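GH59 galactosidase (Clostridium cellulolyticum, PDB 2V4V) binds xylose through the family 6 carbohydrate-binding module described here, one part of a larger family 59 glycoside hydrolase that probably breaks down plant cell-wall polysaccharides. Local coordinates at residues A[21-26]-A[88-93]; A[36-41]-A[107-112]; A[55-60]-A[120-125]. All coordinates share one frame; numbering follows the deposited sequence.

Interaction 1: residues A[21-26]-A[88-93]; sequences ETCSEG and DWQTYT. With XYP (beta-D-xylopyranose), chain B.
The side-chain oxygen of Q90 is gripped from opposite faces of its amide plane by S24 and Y92. The backbone N of S24 reaches Q90 OE1 at 2.9 Å in an almost straight bond, while the hydroxyl of Y92 donates to the same OE1 at 2.8 Å. Both donors stand well out of the plane, so neither follows a lone pair closely. A turn about the CB-CG bond (chi2 -68°) folds the Q90 chain and carries its amide toward the 21-26 loop. Glutamine suits this place because its carbonyl can accept twice while NE2 donates to D29.

S24 also bonds in the other direction: its OG donates to the backbone O of Q90 over a short 2.6 Å, joining two type I turns, C23 to G26 and D88 to T91. D88 OD2 accepts from Q90 N, an Asx turn at the start of the second turn.

The ring of Y92 is touched obliquely by sulfur, with C23 SG 3.6 Å from Y92 CZ, and its edge faces S24 OG. E25 lays CG and its carboxylate against the Y92 side chain; OE2 makes a salt bridge with R56 and accepts from a water that in turn accepts from Y92 N, and OE1 takes a hydrogen bond from N123.

At the other end lies the sugar. E21, extended beyond CG, offers both carboxylate oxygens to neighbouring hydroxyls: xylose O2 donates to E21 OE1 at 3.1 Å, and xylose O3 lies 2.6 Å from E21 OE2. W89 turns one ring face to the pyranose, with C4 of xylose 3.8 Å from W89 CD2. A carboxylate for hydroxyls beside an aromatic platform for a sugar face is typical of carbohydrate-binding sites, and this pocket is completed by G31, F32, Y118 and N121.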
loop_
_atom_site.group_PDB
_atom_site.type_symbol
_atom_site.label_atom_id
_atom_site.label_comp_id
_atom_site.label_asym_id
_atom_site.label_seq_id
_atom_site.Cartn_x
_atom_site.Cartn_y
_atom_site.Cartn_z
ATOM N N GLU A 21 -1.630 -12.622 -6.693
ATOM C CA GLU A 21 -0.870 -13.489 -7.602
ATOM C C GLU A 21 0.454 -13.883 -6.979
ATOM O O GLU A 21 0.879 -13.299 -5.952
ATOM C CB GLU A 21 -0.645 -12.829 -8.952
ATOM C CG GLU A 21 0.114 -11.509 -8.786
ATOM C CD GLU A 21 0.437 -10.803 -10.097
ATOM O OE1 GLU A 21 0.221 -11.373 -11.214
ATOM O OE2 GLU A 21 0.956 -9.671 -9.976
ATOM N N THR A 22 1.151 -14.830 -7.629
ATOM C CA THR A 22 2.432 -15.342 -7.115
ATOM C C THR A 22 3.466 -14.239 -7.234
ATOM O O THR A 22 3.613 -13.647 -8.298
ATOM C CB THR A 22 2.918 -16.516 -7.973
ATOM O OG1 THR A 22 1.879 -17.502 -8.060
ATOM C CG2 THR A 22 4.172 -17.162 -7.370
ATOM N N CYS A 23 4.168 -14.001 -6.128
ATOM C CA CYS A 23 5.200 -12.972 -6.069
ATOM C C CYS A 23 6.579 -13.614 -6.242
ATOM O O CYS A 23 6.870 -14.607 -5.572
ATOM C CB CYS A 23 5.132 -12.263 -4.730
ATOM S SG CYS A 23 6.424 -11.007 -4.431
ATOM N N SER A 24 7.411 -13.077 -7.157
ATOM C CA SER A 24 8.748 -13.638 -7.408
ATOM C C SER A 24 9.629 -13.692 -6.163
ATOM O O SER A 24 10.530 -14.546 -6.090
ATOM C CB SER A 24 9.487 -12.772 -8.434
ATOM O OG SER A 24 9.825 -11.506 -7.805
ATOM N N GLU A 25 9.409 -12.781 -5.208
ATOM C CA GLU A 25 10.226 -12.723 -3.982
ATOM C C GLU A 25 9.709 -13.696 -2.922
ATOM O O GLU A 25 10.269 -13.754 -1.816
ATOM C CB GLU A 25 10.195 -11.319 -3.338
ATOM C CG GLU A 25 10.464 -10.207 -4.204
ATOM C CD GLU A 25 10.854 -8.977 -3.412
ATOM O OE1 GLU A 25 10.040 -8.493 -2.542
ATOM O OE2 GLU A 25 11.964 -8.499 -3.725
ATOM N N GLY A 26 8.649 -14.464 -3.257
ATOM C CA GLY A 26 8.006 -15.375 -2.311
ATOM C C GLY A 26 6.667 -14.826 -1.882
ATOM O O GLY A 26 6.443 -13.594 -1.890
ATOM N N ASP A 88 10.071 -4.193 -14.290
ATOM C CA ASP A 88 9.496 -5.526 -14.391
ATOM C C ASP A 88 8.428 -5.687 -13.329
ATOM O O ASP A 88 8.601 -5.185 -12.230
ATOM C CB ASP A 88 10.590 -6.568 -14.177
ATOM C CG ASP A 88 10.131 -7.971 -14.551
ATOM O OD1 ASP A 88 10.262 -8.311 -15.750
ATOM O OD2 ASP A 88 9.650 -8.709 -13.670
ATOM N N TRP A 89 7.346 -6.417 -13.651
ATOM C CA TRP A 89 6.283 -6.623 -12.665
ATOM C C TRP A 89 6.699 -7.412 -11.437
ATOM O O TRP A 89 5.962 -7.421 -10.444
ATOM C CB TRP A 89 5.084 -7.361 -13.289
ATOM C CG TRP A 89 4.326 -6.498 -14.270
ATOM C CD1 TRP A 89 4.132 -6.733 -15.612
ATOM C CD2 TRP A 89 3.675 -5.243 -13.986
ATOM N NE1 TRP A 89 3.407 -5.698 -16.184
ATOM C CE2 TRP A 89 3.115 -4.769 -15.210
ATOM C CE3 TRP A 89 3.536 -4.457 -12.832
ATOM C CZ2 TRP A 89 2.397 -3.561 -15.291
ATOM C CZ3 TRP A 89 2.785 -3.256 -12.912
ATOM C CH2 TRP A 89 2.259 -2.811 -14.139
ATOM N N GLN A 90 7.836 -8.101 -11.524
ATOM C CA GLN A 90 8.293 -8.941 -10.404
ATOM C C GLN A 90 9.729 -8.637 -9.934
ATOM O O GLN A 90 10.367 -9.487 -9.322
ATOM C CB GLN A 90 8.104 -10.437 -10.745
ATOM C CG GLN A 90 6.641 -10.848 -10.973
ATOM C CD GLN A 90 5.800 -10.775 -9.679
ATOM O OE1 GLN A 90 6.346 -10.780 -8.556
ATOM N NE2 GLN A 90 4.480 -10.724 -9.836
ATOM N N THR A 91 10.190 -7.393 -10.178
ATOM C CA THR A 91 11.427 -6.892 -9.590
ATOM C C THR A 91 11.034 -5.760 -8.644
ATOM O O THR A 91 10.487 -4.753 -9.103
ATOM C CB THR A 91 12.318 -6.339 -10.686
ATOM O OG1 THR A 91 12.719 -7.419 -11.555
ATOM C CG2 THR A 91 13.536 -5.610 -10.089
ATOM N N TYR A 92 11.229 -6.008 -7.345
ATOM C CA TYR A 92 10.699 -5.120 -6.289
ATOM C C TYR A 92 11.747 -4.157 -5.764
ATOM O O TYR A 92 12.951 -4.411 -5.831
ATOM C CB TYR A 92 10.056 -5.906 -5.139
ATOM C CG TYR A 92 8.845 -6.690 -5.590
ATOM C CD1 TYR A 92 7.560 -6.267 -5.273
ATOM C CD2 TYR A 92 8.993 -7.843 -6.410
ATOM C CE1 TYR A 92 6.442 -6.960 -5.693
ATOM C CE2 TYR A 92 7.871 -8.564 -6.851
ATOM C CZ TYR A 92 6.584 -8.093 -6.513
ATOM O OH TYR A 92 5.424 -8.750 -6.925
ATOM N N THR A 93 11.234 -3.069 -5.212
ATOM C CA THR A 93 12.045 -2.085 -4.510
ATOM C C THR A 93 11.223 -1.503 -3.348
ATOM O O THR A 93 10.081 -1.928 -3.139
ATOM C CB THR A 93 12.494 -0.995 -5.459
ATOM O OG1 THR A 93 13.580 -0.253 -4.864
ATOM C CG2 THR A 93 11.321 -0.097 -5.869
HETATM O O1 XYP B . -0.091 -9.268 -16.601
HETATM C C1 XYP B . -0.380 -8.608 -15.379
HETATM C C2 XYP B . 0.704 -9.042 -14.404
HETATM C C3 XYP B . 0.504 -8.348 -13.068
HETATM C C4 XYP B . 0.318 -6.847 -13.271
HETATM C C5 XYP B . -0.728 -6.574 -14.361
HETATM O O2 XYP B . 0.643 -10.435 -14.124
HETATM O O3 XYP B . 1.600 -8.598 -12.203
HETATM O O4 XYP B . -0.115 -6.219 -12.087
HETATM O O5 XYP B . -0.359 -7.241 -15.548
HETATM O O HOH W 1 12.650 -8.368 -6.392
#

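Interaction 2: residues A[36-41]-A[107-112]; sequences GDYTVY and DVYLVF
Strands 38-41 and 107-112 run antiparallel, their axes 4.6 Å apart at closest and their directions 163° from each other, with T39-L110 and Y41-V108 as hydrogen-bonded pairs and Y38-V111 and V40-Y109 as non-hydrogen-bonded ones. The ladder continues past the strand through F112 N to D37 O (2.9 Å) and G36 N to F112 O (2.8 Å).

On the face bearing Y38, V40, Y109 and V111, the methyls of V40 hold the Y109 ring. V40 CG1 sits over its face in a CH-pi contact, 3.6 Å from the centroid, and V40 CG2 presses on Y109 CE1 at a tight 3.3 Å. The branched valine thus gives the ring two supports, while the Y38 ring lies alongside at the Y109 edge.

The other face is oilier. Y41 crosses L110 at about a right angle, Y41 CE1 meeting L110 CD1 at 3.9 Å. Its buried hydroxyl accepts from T39 OG1 (2.9 Å between T39 OG1 and Y41 OH) and is also hydrogen-bonded to A9 O, which lets tyrosine and threonine fit an apolar interior.

Within the five-stranded sheet, strand 14-16 flanks 38-48 and strand 64-70 flanks 105-113; L110 and F112 reach I66 of strand 64-70.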
loop_
_atom_site.group_PDB
_atom_site.type_symbol
_atom_site.label_atom_id
_atom_site.label_comp_id
_atom_site.label_asym_id
_atom_site.label_seq_id
_atom_site.Cartn_x
_atom_site.Cartn_y
_atom_site.Cartn_z
ATOM N N GLY A 36 -7.848 4.101 -8.889
ATOM C CA GLY A 36 -9.104 3.967 -8.175
ATOM C C GLY A 36 -9.246 2.665 -7.385
ATOM O O GLY A 36 -10.102 2.557 -6.493
ATOM N N ASP A 37 -8.417 1.658 -7.690
ATOM C CA ASP A 37 -8.493 0.390 -6.946
ATOM C C ASP A 37 -8.001 0.632 -5.522
ATOM O O ASP A 37 -7.336 1.629 -5.270
ATOM C CB ASP A 37 -7.619 -0.676 -7.631
ATOM C CG ASP A 37 -8.177 -1.149 -8.995
ATOM O OD1 ASP A 37 -9.387 -0.870 -9.329
ATOM O OD2 ASP A 37 -7.348 -1.804 -9.702
ATOM N N TYR A 38 -8.342 -0.262 -4.588
ATOM C CA TYR A 38 -7.788 -0.125 -3.239
ATOM C C TYR A 38 -7.822 -1.436 -2.469
ATOM O O TYR A 38 -8.520 -2.375 -2.850
ATOM C CB TYR A 38 -8.511 0.985 -2.462
ATOM C CG TYR A 38 -9.985 0.730 -2.229
ATOM C CD1 TYR A 38 -10.436 -0.093 -1.190
ATOM C CD2 TYR A 38 -10.926 1.356 -3.036
ATOM C CE1 TYR A 38 -11.819 -0.295 -0.979
ATOM C CE2 TYR A 38 -12.312 1.173 -2.818
ATOM C CZ TYR A 38 -12.739 0.353 -1.799
ATOM O OH TYR A 38 -14.127 0.212 -1.649
ATOM N N THR A 39 -7.041 -1.494 -1.394
ATOM C CA THR A 39 -7.157 -2.589 -0.452
ATOM C C THR A 39 -7.365 -1.968 0.923
ATOM O O THR A 39 -6.981 -0.806 1.156
ATOM C CB THR A 39 -5.891 -3.524 -0.418
ATOM O OG1 THR A 39 -4.704 -2.741 -0.269
ATOM C CG2 THR A 39 -5.792 -4.370 -1.685
ATOM N N VAL A 40 -7.911 -2.775 1.833
ATOM C CA VAL A 40 -8.268 -2.296 3.183
ATOM C C VAL A 40 -7.699 -3.268 4.239
ATOM O O VAL A 40 -7.820 -4.487 4.065
ATOM C CB VAL A 40 -9.802 -2.283 3.395
ATOM C CG1 VAL A 40 -10.117 -1.532 4.741
ATOM C CG2 VAL A 40 -10.565 -1.737 2.184
ATOM N N TYR A 41 -7.110 -2.733 5.309
ATOM C CA TYR A 41 -6.571 -3.519 6.389
ATOM C C TYR A 41 -7.227 -3.045 7.710
ATOM O O TYR A 41 -6.990 -1.981 8.109
ATOM C CB TYR A 41 -5.011 -3.377 6.402
ATOM C CG TYR A 41 -4.453 -3.686 5.032
ATOM C CD1 TYR A 41 -4.432 -2.739 4.040
ATOM C CD2 TYR A 41 -4.059 -4.950 4.713
ATOM C CE1 TYR A 41 -4.020 -3.047 2.787
ATOM C CE2 TYR A 41 -3.606 -5.259 3.484
ATOM C CZ TYR A 41 -3.624 -4.332 2.491
ATOM O OH TYR A 41 -3.206 -4.664 1.230
ATOM N N ASP A 107 -9.040 1.595 10.386
ATOM C CA ASP A 107 -8.926 0.717 9.208
ATOM C C ASP A 107 -8.115 1.489 8.160
ATOM O O ASP A 107 -8.400 2.663 7.874
ATOM C CB ASP A 107 -10.268 0.351 8.618
ATOM C CG ASP A 107 -11.202 -0.339 9.628
ATOM O OD1 ASP A 107 -10.718 -1.019 10.559
ATOM O OD2 ASP A 107 -12.424 -0.198 9.439
ATOM N N VAL A 108 -7.113 0.815 7.574
ATOM C CA VAL A 108 -6.224 1.523 6.684
ATOM C C VAL A 108 -6.617 1.177 5.242
ATOM O O VAL A 108 -6.600 -0.012 4.879
ATOM C CB VAL A 108 -4.745 1.153 6.943
ATOM C CG1 VAL A 108 -3.878 1.640 5.816
ATOM C CG2 VAL A 108 -4.254 1.772 8.263
ATOM N N TYR A 109 -6.920 2.220 4.444
ATOM C CA TYR A 109 -7.196 2.041 3.010
ATOM C C TYR A 109 -5.990 2.480 2.245
ATOM O O TYR A 109 -5.579 3.640 2.366
ATOM C CB TYR A 109 -8.391 2.905 2.572
ATOM C CG TYR A 109 -9.695 2.355 3.095
ATOM C CD1 TYR A 109 -10.651 1.792 2.229
ATOM C CD2 TYR A 109 -9.993 2.399 4.477
ATOM C CE1 TYR A 109 -11.872 1.287 2.715
ATOM C CE2 TYR A 109 -11.190 1.894 4.968
ATOM C CZ TYR A 109 -12.125 1.333 4.089
ATOM O OH TYR A 109 -13.317 0.848 4.618
ATOM N N LEU A 110 -5.431 1.555 1.448
ATOM C CA LEU A 110 -4.399 1.926 0.494
ATOM C C LEU A 110 -5.090 2.092 -0.867
ATOM O O LEU A 110 -5.575 1.127 -1.445
ATOM C CB LEU A 110 -3.289 0.882 0.448
ATOM C CG LEU A 110 -2.615 0.548 1.789
ATOM C CD1 LEU A 110 -1.501 -0.430 1.502
ATOM C CD2 LEU A 110 -2.066 1.846 2.455
ATOM N N VAL A 111 -5.171 3.347 -1.332
ATOM C CA VAL A 111 -5.951 3.719 -2.498
ATOM C C VAL A 111 -4.967 4.063 -3.612
ATOM O O VAL A 111 -4.064 4.886 -3.442
ATOM C CB VAL A 111 -6.903 4.906 -2.221
ATOM C CG1 VAL A 111 -7.742 5.216 -3.476
ATOM C CG2 VAL A 111 -7.825 4.581 -1.020
ATOM N N PHE A 112 -5.076 3.353 -4.737
ATOM C CA PHE A 112 -4.013 3.399 -5.739
ATOM C C PHE A 112 -4.399 4.381 -6.820
ATOM O O PHE A 112 -5.457 4.249 -7.440
ATOM C CB PHE A 112 -3.809 1.985 -6.315
ATOM C CG PHE A 112 -3.635 0.928 -5.231
ATOM C CD1 PHE A 112 -2.662 1.123 -4.225
ATOM C CD2 PHE A 112 -4.428 -0.201 -5.198
ATOM C CE1 PHE A 112 -2.498 0.169 -3.192
ATOM C CE2 PHE A 112 -4.275 -1.183 -4.207
ATOM C CZ PHE A 112 -3.300 -0.999 -3.194
#

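Interaction 3: residues A[55-60]-A[120-125]. With NA (sodium ion), chain C; XYP (beta-D-xylopyranose), chain B.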
loop_
_atom_site.group_PDB
_atom_site.type_symbol
_atom_site.label_atom_id
_atom_site.label_comp_id
_atom_site.label_asym_id
_atom_site.label_seq_id
_atom_site.Cartn_x
_atom_site.Cartn_y
_atom_site.Cartn_z
ATOM N N ALA A 55 6.686 0.643 1.469
ATOM C CA ALA A 55 5.974 -0.385 0.698
ATOM C C ALA A 55 6.928 -1.109 -0.251
ATOM O O ALA A 55 7.788 -0.477 -0.883
ATOM C CB ALA A 55 4.860 0.258 -0.110
ATOM N N ARG A 56 6.756 -2.440 -0.326
ATOM C CA ARG A 56 7.595 -3.261 -1.216
ATOM C C ARG A 56 6.847 -3.447 -2.543
ATOM O O ARG A 56 5.819 -4.101 -2.561
ATOM C CB ARG A 56 7.864 -4.614 -0.537
ATOM C CG ARG A 56 8.848 -5.492 -1.251
ATOM C CD ARG A 56 10.260 -4.886 -1.140
ATOM N NE ARG A 56 11.194 -5.737 -1.875
ATOM C CZ ARG A 56 12.472 -5.427 -2.109
ATOM N NH1 ARG A 56 12.986 -4.281 -1.634
ATOM N NH2 ARG A 56 13.222 -6.267 -2.827
ATOM N N VAL A 57 7.331 -2.790 -3.591
ATOM C CA VAL A 57 6.549 -2.614 -4.821
ATOM C C VAL A 57 7.343 -2.910 -6.086
ATOM O O VAL A 57 8.580 -2.785 -6.101
ATOM C CB VAL A 57 6.052 -1.170 -4.959
ATOM C CG1 VAL A 57 4.861 -0.904 -4.000
ATOM C CG2 VAL A 57 7.209 -0.196 -4.704
ATOM N N ALA A 58 6.633 -3.322 -7.133
ATOM C CA ALA A 58 7.249 -3.584 -8.443
ATOM C C ALA A 58 6.380 -2.907 -9.516
ATOM O O ALA A 58 5.156 -2.752 -9.323
ATOM C CB ALA A 58 7.291 -5.081 -8.738
ATOM N N SER A 59 6.991 -2.495 -10.636
ATOM C CA SER A 59 6.139 -1.986 -11.706
ATOM C C SER A 59 6.852 -2.026 -13.040
ATOM O O SER A 59 8.009 -1.520 -13.137
ATOM C CB SER A 59 5.767 -0.508 -11.455
ATOM O OG SER A 59 5.119 0.033 -12.591
ATOM N N ALA A 60 6.177 -2.542 -14.071
ATOM C CA ALA A 60 6.725 -2.490 -15.425
ATOM C C ALA A 60 6.327 -1.232 -16.169
ATOM O O ALA A 60 6.625 -1.067 -17.373
ATOM C CB ALA A 60 6.302 -3.699 -16.241
ATOM N N PHE A 120 1.261 -0.659 -10.290
ATOM C CA PHE A 120 2.374 -1.350 -9.602
ATOM C C PHE A 120 1.770 -2.566 -8.911
ATOM O O PHE A 120 0.508 -2.706 -8.864
ATOM C CB PHE A 120 3.034 -0.440 -8.531
ATOM C CG PHE A 120 2.016 0.396 -7.712
ATOM C CD1 PHE A 120 1.241 -0.169 -6.692
ATOM C CD2 PHE A 120 1.792 1.751 -8.052
ATOM C CE1 PHE A 120 0.272 0.636 -6.015
ATOM C CE2 PHE A 120 0.856 2.541 -7.384
ATOM C CZ PHE A 120 0.115 1.989 -6.364
ATOM N N ASN A 121 2.660 -3.472 -8.488
ATOM C CA ASN A 121 2.296 -4.639 -7.650
ATOM C C ASN A 121 2.806 -4.345 -6.227
ATOM O O ASN A 121 3.888 -3.733 -6.067
ATOM C CB ASN A 121 2.989 -5.915 -8.160
ATOM C CG ASN A 121 2.473 -6.378 -9.500
ATOM O OD1 ASN A 121 3.157 -7.144 -10.242
ATOM N ND2 ASN A 121 1.299 -5.895 -9.853
ATOM N N LEU A 122 2.059 -4.812 -5.215
ATOM C CA LEU A 122 2.412 -4.513 -3.810
ATOM C C LEU A 122 2.593 -5.838 -3.101
ATOM O O LEU A 122 1.669 -6.636 -3.073
ATOM C CB LEU A 122 1.296 -3.677 -3.132
ATOM C CG LEU A 122 1.418 -3.391 -1.639
ATOM C CD1 LEU A 122 2.628 -2.443 -1.349
ATOM C CD2 LEU A 122 0.117 -2.703 -1.215
ATOM N N ASN A 123 3.789 -6.056 -2.547
ATOM C CA ASN A 123 4.089 -7.291 -1.852
ATOM C C ASN A 123 3.696 -7.204 -0.365
ATOM O O ASN A 123 2.893 -7.989 0.151
ATOM C CB ASN A 123 5.588 -7.595 -2.042
ATOM C CG ASN A 123 6.036 -8.874 -1.354
ATOM O OD1 ASN A 123 5.242 -9.586 -0.704
ATOM N ND2 ASN A 123 7.335 -9.180 -1.483
ATOM N N TRP A 124 4.205 -6.180 0.319
ATOM C CA TRP A 124 3.917 -5.956 1.739
ATOM C C TRP A 124 4.179 -4.476 2.045
ATOM O O TRP A 124 4.713 -3.766 1.213
ATOM C CB TRP A 124 4.749 -6.892 2.649
ATOM C CG TRP A 124 6.230 -6.806 2.485
ATOM C CD1 TRP A 124 7.012 -7.624 1.715
ATOM C CD2 TRP A 124 7.125 -5.851 3.074
ATOM N NE1 TRP A 124 8.325 -7.262 1.787
ATOM C CE2 TRP A 124 8.427 -6.180 2.634
ATOM C CE3 TRP A 124 6.958 -4.794 3.990
ATOM C CZ2 TRP A 124 9.558 -5.448 3.022
ATOM C CZ3 TRP A 124 8.080 -4.049 4.359
ATOM C CH2 TRP A 124 9.363 -4.405 3.891
ATOM N N PHE A 125 3.742 -4.012 3.218
ATOM C CA PHE A 125 4.091 -2.653 3.600
ATOM C C PHE A 125 4.201 -2.628 5.116
ATOM O O PHE A 125 3.807 -3.575 5.826
ATOM C CB PHE A 125 3.007 -1.671 3.139
ATOM C CG PHE A 125 1.641 -2.002 3.683
ATOM C CD1 PHE A 125 1.179 -1.308 4.790
ATOM C CD2 PHE A 125 0.825 -2.966 3.092
ATOM C CE1 PHE A 125 -0.063 -1.570 5.328
ATOM C CE2 PHE A 125 -0.416 -3.242 3.636
ATOM C CZ PHE A 125 -0.861 -2.543 4.724
HETATM NA NA NA C . 3.054 -10.373 0.024
HETATM O O1 XYP B . -0.091 -9.268 -16.601
HETATM C C1 XYP B . -0.380 -8.608 -15.379
HETATM C C2 XYP B . 0.704 -9.042 -14.404
HETATM C C3 XYP B . 0.504 -8.348 -13.068
HETATM C C4 XYP B . 0.318 -6.847 -13.271
HETATM C C5 XYP B . -0.728 -6.574 -14.361
HETATM O O2 XYP B . 0.643 -10.435 -14.124
HETATM O O3 XYP B . 1.600 -8.598 -12.203
HETATM O O4 XYP B . -0.115 -6.219 -12.087
HETATM O O5 XYP B . -0.359 -7.241 -15.548
HETATM O O HOH W 2 3.277 -12.723 0.771
#
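R56 leans on W124 from its first carbon: CB lies over the five-membered ring of the indole in a CH-pi contact, 3.6 Å from the centroid. CG, anti to the backbone N (chi1 -173°), continues along the indole, 3.6 Å from W124 NE1, and passes N123 CB on the way. A bend at chi2 then carries the chain off to a guanidinium whose plane is only 12° from that of the indole. There NH2 forms a salt bridge with E25 and NH1 one with D94, so arginine supplies both an aliphatic stem for the ring and a forked cationic tip.

The backbone of R56 faces two residues: its N donates to W124 O (2.9 Å from R56 N) and its O accepts from N123 N (2.8 Å from R56 O). This is a classic beta bulge, with N123 at psi -54°. N123 O and OD1 both chelate sodium, each 2.4 Å from the ion, and E8, E10, E28 and a water complete the site; N123 ND2 donates to E25 OE1.

Beneath, on the opposite face, L122 CD1 touches both A55 CB and V57 CG1.

Strand 121-128 lies between 7-8 and 52-59, and strand 91-98 borders 52-59 on its far side.

How the interactions relate
Along the chain the three first segments come in order, 21-26, 36-41 and 55-60, and their partners follow in the order 88-93, 107-112 and 120-125, so every pair of contacts interlocks. Interactions 1 and 3, with centres about 8 Å apart, meet on the four-stranded sheet, where 91-98 and 52-59 are neighbours, and both touch the xylose. Interaction 2 belongs to the five-stranded sheet, its centre about 14 Å from interaction 3 and 20 Å from interaction 1. F112 on F120 and Y41 on F125 join the two sheets into the beta-sandwich of family 6 modules. The sugar pocket is formed by strand ends and loops at one end of a helix-free scaffold.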